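Local structure of putative Xylose isomerase (Rhodospirillum rubrum, 3QXB) at residues A[176-181]-A[211-216]; A[60-65]-A[113-118]; A[29-34]-A[289-294]; A[255-260]-A[303-308]. The protein is a putative sugar isomerase of the xylose isomerase-like TIM-barrel family and binds iron and manganese ions at the mouth of its barrel. One frame throughout, in Å; residues are numbered along the deposited sequence.

Interaction 1: A[176-181]-A[211-216]; sequences YVEPVP and LVDWGH. With FE (Fe (III) ion), chain E; MN (manganese (II) ion), chain G.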
# COMPACT_ATOMS: atom_id res chain seq x y z
N TYR A 176 -7.95 11.66 14.64
CA TYR A 176 -6.71 12.35 14.21
C TYR A 176 -6.62 12.53 12.69
O TYR A 176 -7.09 11.70 11.92
CB TYR A 176 -5.44 11.62 14.63
CG TYR A 176 -5.33 11.18 16.04
CD1 TYR A 176 -4.92 12.05 17.05
CD2 TYR A 176 -5.56 9.89 16.37
CE1 TYR A 176 -4.78 11.61 18.33
CE2 TYR A 176 -5.43 9.46 17.64
CZ TYR A 176 -5.06 10.31 18.61
OH TYR A 176 -4.94 9.82 19.86
N VAL A 177 -5.97 13.63 12.30
CA VAL A 177 -5.59 13.91 10.93
C VAL A 177 -4.08 13.98 10.89
O VAL A 177 -3.48 14.69 11.69
CB VAL A 177 -6.16 15.25 10.42
CG1 VAL A 177 -5.64 15.55 9.00
CG2 VAL A 177 -7.67 15.20 10.45
N GLU A 178 -3.44 13.28 9.95
CA GLU A 178 -1.99 13.33 9.80
C GLU A 178 -1.61 14.17 8.61
O GLU A 178 -1.87 13.77 7.47
CB GLU A 178 -1.42 11.90 9.58
CG GLU A 178 0.02 11.87 9.16
CD GLU A 178 0.62 10.47 9.13
OE1 GLU A 178 -0.12 9.48 8.94
OE2 GLU A 178 1.85 10.36 9.25
N PRO A 179 -0.97 15.33 8.85
CA PRO A 179 -0.51 16.08 7.70
C PRO A 179 0.60 15.37 6.91
O PRO A 179 1.33 14.52 7.46
CB PRO A 179 0.03 17.39 8.33
CG PRO A 179 -0.75 17.54 9.58
CD PRO A 179 -0.84 16.13 10.09
N VAL A 180 0.70 15.72 5.64
CA VAL A 180 1.55 15.02 4.70
C VAL A 180 2.40 15.97 3.83
O VAL A 180 1.95 17.10 3.54
CB VAL A 180 0.71 14.16 3.75
CG1 VAL A 180 0.08 13.01 4.53
CG2 VAL A 180 -0.36 15.04 3.13
N PRO A 181 3.57 15.48 3.35
CA PRO A 181 4.56 16.31 2.65
C PRO A 181 4.32 16.39 1.15
O PRO A 181 5.27 16.27 0.36
CB PRO A 181 5.90 15.59 2.95
CG PRO A 181 5.53 14.13 3.02
CD PRO A 181 4.11 14.12 3.65
N LEU A 211 -2.01 14.35 14.37
CA LEU A 211 -0.89 13.47 14.63
C LEU A 211 0.20 13.89 13.65
O LEU A 211 -0.04 13.95 12.47
CB LEU A 211 -1.31 12.00 14.49
CG LEU A 211 -0.19 10.96 14.64
CD1 LEU A 211 -0.76 9.61 15.17
CD2 LEU A 211 0.57 10.79 13.30
N VAL A 212 1.37 14.29 14.14
CA VAL A 212 2.39 14.84 13.26
C VAL A 212 3.53 13.85 13.12
O VAL A 212 4.02 13.33 14.10
CB VAL A 212 2.88 16.20 13.73
CG1 VAL A 212 4.13 16.67 12.96
CG2 VAL A 212 1.71 17.22 13.66
N ASP A 213 3.90 13.56 11.87
CA ASP A 213 4.93 12.59 11.60
C ASP A 213 6.21 13.36 11.34
O ASP A 213 6.25 14.24 10.48
CB ASP A 213 4.53 11.78 10.38
CG ASP A 213 5.51 10.66 10.08
OD1 ASP A 213 6.72 10.88 10.30
OD2 ASP A 213 5.04 9.60 9.65
N TRP A 214 7.25 13.08 12.12
CA TRP A 214 8.48 13.87 12.07
C TRP A 214 9.08 13.87 10.64
O TRP A 214 9.63 14.87 10.19
CB TRP A 214 9.51 13.34 13.08
CG TRP A 214 9.34 13.86 14.46
CD1 TRP A 214 8.32 13.61 15.31
CD2 TRP A 214 10.25 14.72 15.16
NE1 TRP A 214 8.52 14.25 16.50
CE2 TRP A 214 9.70 14.95 16.44
CE3 TRP A 214 11.49 15.29 14.84
CZ2 TRP A 214 10.33 15.75 17.40
CZ3 TRP A 214 12.13 16.12 15.82
CH2 TRP A 214 11.54 16.32 17.07
N GLY A 215 8.91 12.78 9.91
CA GLY A 215 9.43 12.69 8.55
C GLY A 215 8.67 13.55 7.55
O GLY A 215 9.21 13.94 6.52
N HIS A 216 7.40 13.81 7.84
CA HIS A 216 6.58 14.65 7.00
C HIS A 216 6.90 16.14 7.25
O HIS A 216 7.04 16.89 6.31
CB HIS A 216 5.13 14.41 7.29
CG HIS A 216 4.67 13.02 6.98
ND1 HIS A 216 3.34 12.66 7.07
CD2 HIS A 216 5.34 11.92 6.53
CE1 HIS A 216 3.22 11.39 6.72
NE2 HIS A 216 4.41 10.92 6.38
FE FE E . 3.08 8.59 9.54
MN MN G . 5.01 8.89 5.90
O HOH W 1 2.54 14.95 9.76
O HOH W 2 3.32 8.10 7.28
O HOH W 3 1.22 7.37 9.06
O HOH W 4 4.16 7.24 4.33
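Glu178 and Asp213, at the C-terminal ends of two neighbouring strands, hold the same metal: Glu178 OE2 and Asp213 OD2 each lie 2.2 Å from the iron. The two oxygens come close to one another, a pairing that the metal charge between them presumably makes tolerable. Glu178 reaches the ion with its chain extended beyond CG. Its OE2 also stands 3.1 Å from His216 CE1, the carboxylate turned only 20° from the imidazole plane. His216 serves a second site, its NE2 lying 2.2 Å from manganese, and water 2 bridges the two metals. Each site was modelled with both iron and manganese; distances are to the ion named.

The bond to Pro179 O, together with the metal at NE2, fixes the rotation of the imidazole. His216 ND1 donates to Pro179 O over 2.8 Å, an almost straight bond (165°) that lies in the carbonyl plane and near the plane of the ring. Pro181 CD makes a CH-pi contact with one ring face, 3.8 Å from the centroid, while Asp213 CB covers the opposite face. Pro179 O also accepts a hydrogen bond from water 1, which in turn accepts from Asp213 N. Further back, Leu211 N donates to Val177 O at 3.1 Å, and Asp213 OD1 caps the following short helix at Gly215 N.

His244 and Glu286 complete the first site, Asp253 and His255 the second. Metal ligands gathered at the C-terminal ends of parallel strands, three of them, Glu178, Asp213 and His216, from one beta-alpha-beta unit, are characteristic of the xylose isomerase-like TIM barrel.

Interaction 2: A[60-65]-A[113-118]; sequences DPWWPD and YQHLKR. With EDO (1,2-ethanediol), chain O.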
# COMPACT_ATOMS: atom_id res chain seq x y z
N ASP A 60 -8.45 -4.84 7.32
CA ASP A 60 -8.99 -3.83 6.42
C ASP A 60 -10.40 -3.43 6.91
O ASP A 60 -11.27 -4.27 7.06
CB ASP A 60 -9.09 -4.40 4.99
CG ASP A 60 -9.35 -3.35 3.93
OD1 ASP A 60 -9.78 -2.20 4.27
OD2 ASP A 60 -9.18 -3.69 2.72
N PRO A 61 -10.62 -2.13 7.15
CA PRO A 61 -11.96 -1.60 7.50
C PRO A 61 -13.04 -2.05 6.51
O PRO A 61 -14.17 -2.29 6.89
CB PRO A 61 -11.74 -0.07 7.44
CG PRO A 61 -10.32 0.13 7.87
CD PRO A 61 -9.60 -1.08 7.21
N TRP A 62 -12.69 -2.16 5.25
CA TRP A 62 -13.61 -2.65 4.20
C TRP A 62 -14.06 -4.12 4.33
O TRP A 62 -15.08 -4.52 3.77
CB TRP A 62 -13.02 -2.42 2.82
CG TRP A 62 -12.99 -1.00 2.41
CD1 TRP A 62 -11.90 -0.24 2.22
CD2 TRP A 62 -14.11 -0.18 2.08
NE1 TRP A 62 -12.25 1.02 1.82
CE2 TRP A 62 -13.61 1.09 1.76
CE3 TRP A 62 -15.49 -0.38 2.11
CZ2 TRP A 62 -14.44 2.15 1.40
CZ3 TRP A 62 -16.31 0.67 1.77
CH2 TRP A 62 -15.79 1.90 1.40
N TRP A 63 -13.31 -4.94 5.03
CA TRP A 63 -13.70 -6.36 5.19
C TRP A 63 -15.10 -6.49 5.82
O TRP A 63 -15.48 -5.63 6.60
CB TRP A 63 -12.70 -7.09 6.06
CG TRP A 63 -11.37 -7.36 5.44
CD1 TRP A 63 -11.00 -7.19 4.11
CD2 TRP A 63 -10.22 -7.86 6.11
NE1 TRP A 63 -9.68 -7.54 3.96
CE2 TRP A 63 -9.20 -7.99 5.16
CE3 TRP A 63 -9.97 -8.26 7.43
CZ2 TRP A 63 -7.93 -8.48 5.49
CZ3 TRP A 63 -8.73 -8.76 7.75
CH2 TRP A 63 -7.70 -8.81 6.80
N PRO A 64 -15.85 -7.55 5.51
CA PRO A 64 -17.14 -7.73 6.15
C PRO A 64 -17.01 -7.72 7.66
O PRO A 64 -16.02 -8.24 8.21
CB PRO A 64 -17.65 -9.08 5.60
CG PRO A 64 -16.92 -9.28 4.36
CD PRO A 64 -15.62 -8.55 4.44
N ASP A 65 -17.97 -7.05 8.28
CA ASP A 65 -17.92 -6.71 9.69
C ASP A 65 -17.60 -7.91 10.58
O ASP A 65 -16.79 -7.80 11.49
CB ASP A 65 -19.28 -6.16 10.16
CG ASP A 65 -19.63 -4.85 9.52
OD1 ASP A 65 -19.05 -4.53 8.46
OD2 ASP A 65 -20.52 -4.14 10.03
N TYR A 113 -15.56 8.79 3.19
CA TYR A 113 -16.47 8.82 4.34
C TYR A 113 -16.70 7.39 4.89
O TYR A 113 -16.49 7.11 6.05
CB TYR A 113 -17.79 9.49 3.94
CG TYR A 113 -18.71 9.70 5.12
CD1 TYR A 113 -19.44 8.64 5.62
CD2 TYR A 113 -18.87 10.97 5.71
CE1 TYR A 113 -20.29 8.79 6.69
CE2 TYR A 113 -19.69 11.13 6.79
CZ TYR A 113 -20.40 10.02 7.29
OH TYR A 113 -21.25 10.14 8.35
N GLN A 114 -17.10 6.50 4.02
CA GLN A 114 -17.48 5.14 4.40
C GLN A 114 -16.25 4.38 4.89
O GLN A 114 -16.29 3.62 5.87
CB GLN A 114 -18.15 4.46 3.20
CG GLN A 114 -18.72 3.04 3.55
CD GLN A 114 -19.51 2.37 2.46
OE1 GLN A 114 -20.24 1.41 2.73
NE2 GLN A 114 -19.37 2.84 1.23
N HIS A 115 -15.10 4.64 4.28
CA HIS A 115 -13.85 4.04 4.73
C HIS A 115 -13.63 4.32 6.19
O HIS A 115 -13.45 3.38 6.96
CB HIS A 115 -12.67 4.54 3.90
CG HIS A 115 -11.34 4.00 4.34
ND1 HIS A 115 -10.97 2.68 4.15
CD2 HIS A 115 -10.29 4.61 4.92
CE1 HIS A 115 -9.76 2.50 4.64
NE2 HIS A 115 -9.31 3.65 5.09
N LEU A 116 -13.64 5.61 6.57
CA LEU A 116 -13.44 6.02 7.95
C LEU A 116 -14.57 5.61 8.91
O LEU A 116 -14.29 5.25 10.07
CB LEU A 116 -13.19 7.53 8.00
CG LEU A 116 -12.79 8.20 9.32
CD1 LEU A 116 -11.73 7.42 10.09
CD2 LEU A 116 -12.36 9.62 9.04
N LYS A 117 -15.82 5.69 8.45
CA LYS A 117 -16.96 5.17 9.19
C LYS A 117 -16.74 3.71 9.57
O LYS A 117 -16.93 3.33 10.72
CB LYS A 117 -18.25 5.32 8.39
CG LYS A 117 -19.53 4.79 9.05
CD LYS A 117 -19.71 3.29 8.84
CE LYS A 117 -21.10 2.84 9.20
NZ LYS A 117 -21.21 1.38 9.24
N ARG A 118 -16.28 2.91 8.62
CA ARG A 118 -16.02 1.50 8.89
C ARG A 118 -14.83 1.32 9.82
O ARG A 118 -14.86 0.44 10.70
CB ARG A 118 -15.84 0.75 7.57
CG ARG A 118 -17.15 0.65 6.78
CD ARG A 118 -17.05 -0.20 5.51
NE ARG A 118 -16.85 -1.61 5.86
CZ ARG A 118 -17.82 -2.46 6.19
NH1 ARG A 118 -19.10 -2.09 6.19
NH2 ARG A 118 -17.51 -3.72 6.49
C1 EDO O . -23.09 6.08 10.05
O1 EDO O . -24.42 6.54 10.35
C2 EDO O . -22.17 7.28 9.93
O2 EDO O . -22.59 8.08 8.85
O HOH W 5 -21.53 -3.60 6.65
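Trp62 lays one face of its indole against the helix at His115, with the CA of that histidine 3.7 Å above the ring plane toward the rim, and this is the tightly packed part of the contact. Gln114 meets the far edge of the indole, its CD 3.7 Å from Trp62 CZ3 and its amide plane steeply inclined to the ring. Trp62 NE1 approaches His115 ND1 to 3.1 Å, but at too poor an angle for a hydrogen bond; the polar end of the imidazole is held instead by Ser95, through NE2. Pro61 CG packs against His115 CE1, 4.0 Å away. Beyond the segments, Trp62 meets Trp63 of the second subunit edge-to-face, which extends the aromatic core across the dimer interface.

Toward solvent, packing gives way to charge. Arg118 bends at chi3 (68°), turning its guanidinium toward the loop; its plane lies within 7° of that of the indole, with CD beside Trp62 CE3. Its NE donates to Pro61 O at 3.0 Å, and its NH2 to Trp63 O at 2.8 Å, an acceptor lying in the guanidinium plane. NH2 also forms a salt bridge with Asp65 OD1 at 2.6 Å, although the hydrogen bond is weak, bent to 126°. Water 5 links that carboxylate oxygen to Arg118 NH1.

One arginine therefore gathers two carbonyls of the loop and the carboxylate of Asp65, at the start of helix 65-81. Arg68 stands close by, also bonding to Pro61 O, so Asp65 probably offsets both charges in part, while the carbonyl bonds hold the turn against helix 106-125.

Interaction 3: A[29-34]-A[289-294]; sequences AVKRWL and YPFEAR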
# COMPACT_ATOMS: atom_id res chain seq x y z
N ALA A 29 5.01 -4.93 11.38
CA ALA A 29 4.60 -6.34 11.49
C ALA A 29 3.70 -6.82 10.37
O ALA A 29 3.36 -8.01 10.30
CB ALA A 29 3.90 -6.60 12.84
N VAL A 30 3.31 -5.90 9.51
CA VAL A 30 2.35 -6.20 8.41
C VAL A 30 2.81 -7.41 7.60
O VAL A 30 4.01 -7.53 7.30
CB VAL A 30 2.14 -4.97 7.52
CG1 VAL A 30 1.46 -5.34 6.17
CG2 VAL A 30 1.38 -3.89 8.31
N LYS A 31 1.86 -8.32 7.37
CA LYS A 31 2.04 -9.60 6.67
C LYS A 31 2.85 -10.66 7.41
O LYS A 31 2.86 -11.83 6.98
CB LYS A 31 2.66 -9.43 5.27
CG LYS A 31 2.01 -8.39 4.36
CD LYS A 31 2.46 -8.52 2.90
CE LYS A 31 1.73 -9.66 2.23
NZ LYS A 31 1.85 -9.65 0.71
N ARG A 32 3.52 -10.29 8.50
CA ARG A 32 4.49 -11.21 9.14
C ARG A 32 3.97 -11.83 10.46
O ARG A 32 3.50 -12.99 10.45
CB ARG A 32 5.84 -10.51 9.35
CG ARG A 32 6.43 -9.81 8.08
CD ARG A 32 7.61 -8.96 8.45
NE ARG A 32 8.05 -8.07 7.37
CZ ARG A 32 9.02 -8.33 6.51
NH1 ARG A 32 9.71 -9.47 6.58
NH2 ARG A 32 9.35 -7.44 5.58
N TRP A 33 4.07 -11.12 11.58
CA TRP A 33 3.74 -11.71 12.90
C TRP A 33 2.26 -11.43 13.15
O TRP A 33 1.90 -10.46 13.80
CB TRP A 33 4.65 -11.19 14.04
CG TRP A 33 6.09 -11.43 13.76
CD1 TRP A 33 6.77 -12.58 13.98
CD2 TRP A 33 7.01 -10.52 13.18
NE1 TRP A 33 8.06 -12.45 13.57
CE2 TRP A 33 8.25 -11.20 13.07
CE3 TRP A 33 6.92 -9.19 12.73
CZ2 TRP A 33 9.39 -10.61 12.52
CZ3 TRP A 33 8.09 -8.58 12.20
CH2 TRP A 33 9.29 -9.30 12.10
N LEU A 34 1.43 -12.29 12.57
CA LEU A 34 0.00 -12.07 12.52
C LEU A 34 -0.78 -12.73 13.65
O LEU A 34 -1.89 -12.33 13.90
CB LEU A 34 -0.57 -12.54 11.16
CG LEU A 34 -0.18 -11.78 9.89
CD1 LEU A 34 -1.00 -12.38 8.74
CD2 LEU A 34 -0.45 -10.32 9.99
N TYR A 289 9.52 -1.35 6.35
CA TYR A 289 10.53 -2.26 5.86
C TYR A 289 10.06 -2.78 4.53
O TYR A 289 8.86 -3.04 4.33
CB TYR A 289 10.71 -3.41 6.84
CG TYR A 289 11.40 -3.05 8.11
CD1 TYR A 289 10.68 -2.68 9.25
CD2 TYR A 289 12.79 -3.08 8.19
CE1 TYR A 289 11.32 -2.34 10.43
CE2 TYR A 289 13.44 -2.73 9.37
CZ TYR A 289 12.68 -2.36 10.49
OH TYR A 289 13.27 -2.04 11.69
N PRO A 290 11.00 -2.93 3.59
CA PRO A 290 10.62 -3.56 2.32
C PRO A 290 9.93 -4.92 2.57
O PRO A 290 10.32 -5.62 3.48
CB PRO A 290 11.97 -3.79 1.63
CG PRO A 290 12.96 -2.89 2.35
CD PRO A 290 12.46 -2.84 3.75
N PHE A 291 8.89 -5.27 1.79
CA PHE A 291 8.25 -6.59 1.92
C PHE A 291 9.28 -7.74 1.83
O PHE A 291 9.20 -8.73 2.56
CB PHE A 291 7.22 -6.78 0.78
CG PHE A 291 6.01 -5.85 0.88
CD1 PHE A 291 5.10 -5.96 1.93
CD2 PHE A 291 5.75 -4.90 -0.12
CE1 PHE A 291 4.00 -5.14 2.02
CE2 PHE A 291 4.62 -4.06 -0.04
CZ PHE A 291 3.76 -4.17 1.03
N GLU A 292 10.24 -7.58 0.93
CA GLU A 292 11.20 -8.63 0.60
C GLU A 292 12.32 -8.80 1.67
O GLU A 292 13.12 -9.72 1.60
CB GLU A 292 11.77 -8.41 -0.79
CG GLU A 292 12.56 -7.15 -0.99
CD GLU A 292 11.69 -5.95 -1.42
OE1 GLU A 292 10.46 -5.88 -1.08
OE2 GLU A 292 12.26 -5.07 -2.08
N ALA A 293 12.37 -7.91 2.65
CA ALA A 293 13.30 -8.10 3.75
C ALA A 293 12.86 -9.33 4.56
O ALA A 293 11.67 -9.59 4.70
CB ALA A 293 13.36 -6.87 4.65
N ARG A 294 13.82 -10.05 5.12
CA ARG A 294 13.54 -11.29 5.85
C ARG A 294 13.00 -10.98 7.25
O ARG A 294 13.44 -10.06 7.86
CB ARG A 294 14.81 -12.11 5.94
CG ARG A 294 15.22 -12.63 4.57
CD ARG A 294 16.64 -13.02 4.54
NE ARG A 294 16.93 -14.10 5.46
CZ ARG A 294 17.78 -14.02 6.49
NH1 ARG A 294 18.45 -12.91 6.79
NH2 ARG A 294 17.99 -15.10 7.24
O HOH W 6 7.52 -5.28 5.28
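Arg32 NH1 donates to Ala293 O at 2.7 Å, a nearly straight bond of 167° with the acceptor in the guanidinium plane, although the donor stands above the plane of the carbonyl. The arginine reaches across with its chain extended from CG to NE. NH2 reaches the same oxygen by a weak bond of 3.3 Å, and Arg32 NH2 also lies 2.9 Å from Pro290 O. Water 6, in the guanidinium plane, accepts from Arg32 NH2 at 2.8 Å and appears to donate to Tyr289 O. Asp295, just beyond the segment, forms a salt bridge with NH1.

Outward from this polar centre, Ala293 CB and Tyr289 CB sit loosely beside NH2. Lys31 packs its aliphatic chain on Phe291, its CD 3.8 Å from Phe291 CD1, the two side chains crossing at about a right angle. The ammonium is too distant from the ring for more than a weak attraction; its partners are Glu185 and the carbonyl of Tyr96, both of the second subunit.

A single guanidinium thus binds Ala293 O at the end of the type I turn 290-293, and Asp295 would offset its charge; the two loops are joined mainly by hydrogen bonds of a charged group, with a small apolar contact at Lys31 and Phe291.

Interaction 4: A[255-260]-A[303-308]; sequences HWSFTQ and IASVKA. With MN (manganese (II) ion), chain G; EDO (1,2-ethanediol), chain K.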
# COMPACT_ATOMS: atom_id res chain seq x y z
N HIS A 255 10.97 6.79 6.56
CA HIS A 255 10.51 5.83 7.56
C HIS A 255 11.61 4.82 7.87
O HIS A 255 11.33 3.63 7.99
CB HIS A 255 9.22 5.11 7.13
CG HIS A 255 8.04 6.02 7.03
ND1 HIS A 255 7.29 6.39 8.12
CD2 HIS A 255 7.51 6.67 5.96
CE1 HIS A 255 6.35 7.23 7.74
NE2 HIS A 255 6.45 7.41 6.43
N TRP A 256 12.85 5.31 7.96
CA TRP A 256 13.95 4.48 8.37
C TRP A 256 13.85 4.19 9.84
O TRP A 256 13.20 4.93 10.60
CB TRP A 256 15.32 5.10 8.07
CG TRP A 256 15.67 5.21 6.61
CD1 TRP A 256 15.25 4.39 5.59
CD2 TRP A 256 16.52 6.18 6.01
NE1 TRP A 256 15.75 4.82 4.40
CE2 TRP A 256 16.54 5.92 4.63
CE3 TRP A 256 17.24 7.26 6.50
CZ2 TRP A 256 17.29 6.70 3.72
CZ3 TRP A 256 18.00 8.03 5.61
CH2 TRP A 256 18.02 7.73 4.24
N SER A 257 14.49 3.11 10.25
CA SER A 257 14.59 2.81 11.66
C SER A 257 15.79 3.55 12.29
O SER A 257 16.60 4.15 11.59
CB SER A 257 14.73 1.32 11.84
OG SER A 257 16.09 0.97 11.85
N PHE A 258 15.88 3.51 13.62
CA PHE A 258 16.90 4.23 14.34
C PHE A 258 18.26 3.52 14.44
O PHE A 258 19.17 3.99 15.14
CB PHE A 258 16.35 4.71 15.68
CG PHE A 258 15.21 5.69 15.52
CD1 PHE A 258 15.46 7.04 15.37
CD2 PHE A 258 13.89 5.24 15.44
CE1 PHE A 258 14.43 7.92 15.20
CE2 PHE A 258 12.87 6.11 15.26
CZ PHE A 258 13.12 7.44 15.14
N THR A 259 18.43 2.42 13.72
CA THR A 259 19.78 1.94 13.43
C THR A 259 20.41 2.66 12.20
O THR A 259 21.60 2.46 11.91
CB THR A 259 19.80 0.43 13.19
OG1 THR A 259 19.12 0.15 11.96
CG2 THR A 259 19.12 -0.34 14.37
N GLN A 260 19.62 3.45 11.47
CA GLN A 260 20.08 4.16 10.28
C GLN A 260 20.54 5.60 10.57
O GLN A 260 20.00 6.26 11.46
CB GLN A 260 18.97 4.20 9.25
CG GLN A 260 18.53 2.84 8.75
CD GLN A 260 19.70 2.02 8.29
OE1 GLN A 260 20.09 1.06 8.96
NE2 GLN A 260 20.30 2.41 7.17
N ILE A 303 14.28 -4.28 17.20
CA ILE A 303 14.79 -4.37 18.58
C ILE A 303 15.96 -3.41 18.79
O ILE A 303 15.99 -2.68 19.80
CB ILE A 303 15.26 -5.80 18.92
CG1 ILE A 303 14.08 -6.77 18.92
CG2 ILE A 303 15.94 -5.91 20.30
CD1 ILE A 303 14.50 -8.22 18.90
N ALA A 304 16.90 -3.38 17.85
CA ALA A 304 18.06 -2.50 17.99
C ALA A 304 17.58 -1.06 17.89
O ALA A 304 18.08 -0.19 18.55
CB ALA A 304 19.14 -2.81 16.96
N SER A 305 16.56 -0.82 17.06
CA SER A 305 16.01 0.53 16.91
C SER A 305 15.32 1.05 18.20
O SER A 305 15.59 2.19 18.67
CB SER A 305 15.07 0.56 15.70
OG SER A 305 14.44 1.82 15.57
N VAL A 306 14.50 0.21 18.82
CA VAL A 306 13.89 0.56 20.10
C VAL A 306 14.96 0.74 21.23
O VAL A 306 14.87 1.65 22.07
CB VAL A 306 12.77 -0.44 20.52
CG1 VAL A 306 12.17 -0.05 21.83
CG2 VAL A 306 11.66 -0.46 19.46
N LYS A 307 15.99 -0.10 21.26
CA LYS A 307 17.11 0.11 22.20
C LYS A 307 17.76 1.47 21.99
O LYS A 307 18.07 2.14 22.96
CB LYS A 307 18.17 -0.99 22.11
CG LYS A 307 17.94 -2.19 23.02
CD LYS A 307 19.16 -3.17 22.99
CE LYS A 307 18.69 -4.63 22.92
N ALA A 308 17.94 1.88 20.73
CA ALA A 308 18.55 3.17 20.40
C ALA A 308 17.68 4.30 20.94
O ALA A 308 18.19 5.25 21.53
CB ALA A 308 18.75 3.32 18.88
MN MN G . 5.01 8.89 5.90
C1 EDO K . 14.36 -0.01 7.18
O1 EDO K . 14.15 -0.07 5.79
C2 EDO K . 15.38 1.09 7.32
O2 EDO K . 15.37 1.46 8.67
O HOH W 2 3.32 8.10 7.28
O HOH W 4 4.16 7.24 4.33
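Phe258 and Ser305 make the one hydrogen bond between the segments: Phe258 N donates to Ser305 OG at 3.0 Å and 160°. The chi1 of Ser305, 176°, swings its hydroxyl oxygen away from its own backbone N and out to the turn. OG also lies at the edge of the Phe258 ring, in its plane, 3.5 Å from CD2.

Apolar contacts flank that bond. Thr259 CG2 meets Ala304 CB at 3.6 Å, and Phe258 CB meets Ala308 CB at 4.2 Å; the turn thus meets helix 295-310 at Ala304, Ser305 and Ala308, all small residues.

Within the loop, Gln260 N bonds back to Ser257 O, closing a type I turn, and Ser257 OG accepts a weak bond from Thr259 N. Outside the two segments, the hydroxyls of Ser257 and Thr259 both bond to Asp301, one turn earlier on the same helix.

Metal coordination occupies the start of the segment: His255 NE2 binds manganese at 2.1 Å, while ND1 bonds to Glu286 O, which orients the ring.

Hydroxyl groups and one carboxylate therefore hold the turn to the helix, and a few residues earlier this same loop supplies a ligand to the metal site.

From the N terminus, the loop at 29-34, after the first barrel strand, waits for its partner until 289-294, after the last, so interaction 3 spans nearly the whole chain and joins the loops that follow the first and last strands, which are neighbours in the closed sheet. Within that span interaction 2 closes first, fastening the loop before helix 65-81 to helix 106-125 on the rim. Interaction 1 follows in series, joining strands 174-177 and 208-213 at the metal site. Interaction 4, from 255-260 to 303-308, crosses interaction 3, and the two touch where Tyr289 meets Ser257. Interactions 1 and 4 share the manganese and waters 2 and 4, whereas interactions 2 and 3 both reach the second subunit.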